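Amino Transferase (Eubacterium rectale, PDB 3ELE) probably transfers amino groups between amino acids and keto acids with pyridoxal-5'-phosphate as cofactor, as other class I and II aminotransferases do. Local coordinates at residues 260-265 / 271-276. Sequence-based numbering, arbitrary orientation.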
loop_
_atom_site.group_PDB
_atom_site.type_symbol
_atom_site.label_atom_id
_atom_site.label_comp_id
_atom_site.label_asym_id
_atom_site.label_seq_id
_atom_site.Cartn_x
_atom_site.Cartn_y
_atom_site.Cartn_z
ATOM N N VAL A 260 -6.811 -7.065 -8.242
ATOM C CA VAL A 260 -8.004 -7.753 -7.792
ATOM C C VAL A 260 -8.912 -7.760 -9.040
ATOM O O VAL A 260 -9.173 -6.705 -9.644
ATOM C CB VAL A 260 -8.726 -7.073 -6.623
ATOM C CG1 VAL A 260 -10.060 -7.793 -6.338
ATOM C CG2 VAL A 260 -7.836 -7.082 -5.358
ATOM N N LEU A 261 -9.378 -8.945 -9.412
ATOM C CA LEU A 261 -10.247 -9.123 -10.564
ATOM C C LEU A 261 -11.647 -9.368 -10.023
ATOM O O LEU A 261 -11.841 -10.309 -9.237
ATOM C CB LEU A 261 -9.753 -10.309 -11.379
ATOM C CG LEU A 261 -10.527 -10.819 -12.583
ATOM C CD1 LEU A 261 -10.762 -9.743 -13.601
ATOM C CD2 LEU A 261 -9.753 -12.004 -13.160
ATOM N N VAL A 262 -12.595 -8.507 -10.412
ATOM C CA VAL A 262 -14.021 -8.595 -9.987
ATOM C C VAL A 262 -14.909 -8.916 -11.229
ATOM O O VAL A 262 -15.305 -7.992 -11.948
ATOM C CB VAL A 262 -14.498 -7.289 -9.294
ATOM C CG1 VAL A 262 -15.939 -7.432 -8.782
ATOM C CG2 VAL A 262 -13.592 -6.922 -8.120
ATOM N N PRO A 263 -15.245 -10.209 -11.474
ATOM C CA PRO A 263 -16.099 -10.571 -12.637
ATOM C C PRO A 263 -17.490 -9.939 -12.628
ATOM O O PRO A 263 -17.996 -9.589 -11.568
ATOM C CB PRO A 263 -16.226 -12.107 -12.524
ATOM C CG PRO A 263 -15.102 -12.521 -11.657
ATOM C CD PRO A 263 -14.873 -11.410 -10.709
ATOM N N ASP A 264 -18.091 -9.811 -13.806
ATOM C CA ASP A 264 -19.457 -9.317 -13.931
ATOM C C ASP A 264 -20.469 -10.300 -13.328
ATOM O O ASP A 264 -21.501 -9.861 -12.836
ATOM C CB ASP A 264 -19.838 -9.001 -15.402
ATOM C CG ASP A 264 -19.225 -7.701 -15.927
ATOM O OD1 ASP A 264 -18.455 -7.013 -15.219
ATOM O OD2 ASP A 264 -19.536 -7.360 -17.090
ATOM N N GLU A 265 -20.133 -11.598 -13.301
ATOM C CA GLU A 265 -21.039 -12.652 -12.819
ATOM C C GLU A 265 -21.141 -12.779 -11.309
ATOM O O GLU A 265 -21.881 -13.624 -10.838
ATOM C CB GLU A 265 -20.726 -14.024 -13.459
ATOM C CG GLU A 265 -20.957 -14.077 -14.984
ATOM C CD GLU A 265 -19.952 -13.269 -15.788
ATOM O OE1 GLU A 265 -18.796 -13.126 -15.344
ATOM O OE2 GLU A 265 -20.308 -12.772 -16.865
ATOM N N GLU A 271 -21.715 -3.164 -6.922
ATOM C CA GLU A 271 -21.637 -3.061 -5.457
ATOM C C GLU A 271 -20.333 -3.590 -4.858
ATOM O O GLU A 271 -19.777 -2.963 -3.942
ATOM C CB GLU A 271 -22.798 -3.803 -4.802
ATOM C CG GLU A 271 -22.793 -3.775 -3.280
ATOM C CD GLU A 271 -24.023 -4.415 -2.721
ATOM O OE1 GLU A 271 -25.095 -3.865 -2.977
ATOM O OE2 GLU A 271 -23.907 -5.452 -2.038
ATOM N N LEU A 272 -19.912 -4.769 -5.315
ATOM C CA LEU A 272 -18.674 -5.404 -4.845
ATOM C C LEU A 272 -17.447 -4.634 -5.317
ATOM O O LEU A 272 -16.466 -4.494 -4.574
ATOM C CB LEU A 272 -18.603 -6.874 -5.300
ATOM C CG LEU A 272 -17.389 -7.710 -4.823
ATOM C CD1 LEU A 272 -17.179 -7.634 -3.314
ATOM C CD2 LEU A 272 -17.525 -9.171 -5.288
ATOM N N TYR A 273 -17.478 -4.154 -6.557
ATOM C CA TYR A 273 -16.376 -3.349 -7.085
ATOM C C TYR A 273 -16.267 -2.038 -6.311
ATOM O O TYR A 273 -15.167 -1.596 -6.049
ATOM C CB TYR A 273 -16.540 -3.096 -8.570
ATOM C CG TYR A 273 -15.329 -2.535 -9.249
ATOM C CD1 TYR A 273 -14.363 -3.373 -9.784
ATOM C CD2 TYR A 273 -15.162 -1.153 -9.395
ATOM C CE1 TYR A 273 -13.237 -2.859 -10.443
ATOM C CE2 TYR A 273 -14.044 -0.620 -10.065
ATOM C CZ TYR A 273 -13.085 -1.482 -10.584
ATOM O OH TYR A 273 -11.990 -0.965 -11.244
ATOM N N ALA A 274 -17.403 -1.452 -5.921
ATOM C CA ALA A 274 -17.419 -0.241 -5.092
ATOM C C ALA A 274 -16.737 -0.533 -3.754
ATOM O O ALA A 274 -15.860 0.233 -3.357
ATOM C CB ALA A 274 -18.863 0.284 -4.886
ATOM N N ALA A 275 -17.068 -1.667 -3.111
ATOM C CA ALA A 275 -16.462 -2.054 -1.808
ATOM C C ALA A 275 -14.945 -2.330 -1.923
ATOM O O ALA A 275 -14.184 -2.049 -1.006
ATOM C CB ALA A 275 -17.179 -3.242 -1.208
ATOM N N VAL A 276 -14.534 -2.895 -3.053
ATOM C CA VAL A 276 -13.115 -3.100 -3.372
ATOM C C VAL A 276 -12.411 -1.735 -3.419
ATOM O O VAL A 276 -11.477 -1.533 -2.661
ATOM C CB VAL A 276 -12.945 -3.948 -4.643
ATOM C CG1 VAL A 276 -11.466 -3.940 -5.168
ATOM C CG2 VAL A 276 -13.437 -5.385 -4.349
#
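Val262 packs against Leu272, Tyr273 and Val276 just past the end of strand 258-261, where the chain leaves the seven-stranded mixed sheet of the PLP-dependent aminotransferase large domain and turns back through helix 269-282. Apolar contacts hold the two segments together. Val262 splits its branches: CG1, placed anti to the backbone N (chi1 -176°), lies 4.2 Å from Leu272 CD2, while CG2 reaches Val276 CG2 at 4.1 Å, the two side chains lying alongside each other and pointing opposite ways. Two residues earlier, inside the strand, Val260 CG1 meets Val276 CG1 at 4.3 Å, so Val276 gives CG1 to Val260 in the strand and CG2 to Val262 just beyond its end. Strand 102-105 and helix 108-119 close the same core, with Tyr103 and Ile114 touching Val276; Val4 of the second subunit packs on Leu272, which places the helix at the dimer interface. Polar bonds tie both segments to the start of strand 102-105 and the residue before it: Val262 O accepts from Asn101 ND2, and Tyr273 OH is hydrogen-bonded to Leu102 O, which anchors the far end of the ring. The aromatic contact is made by the ring edge, not a face: Val262 CB lies in the ring plane, 3.9 Å from Tyr273 CD1.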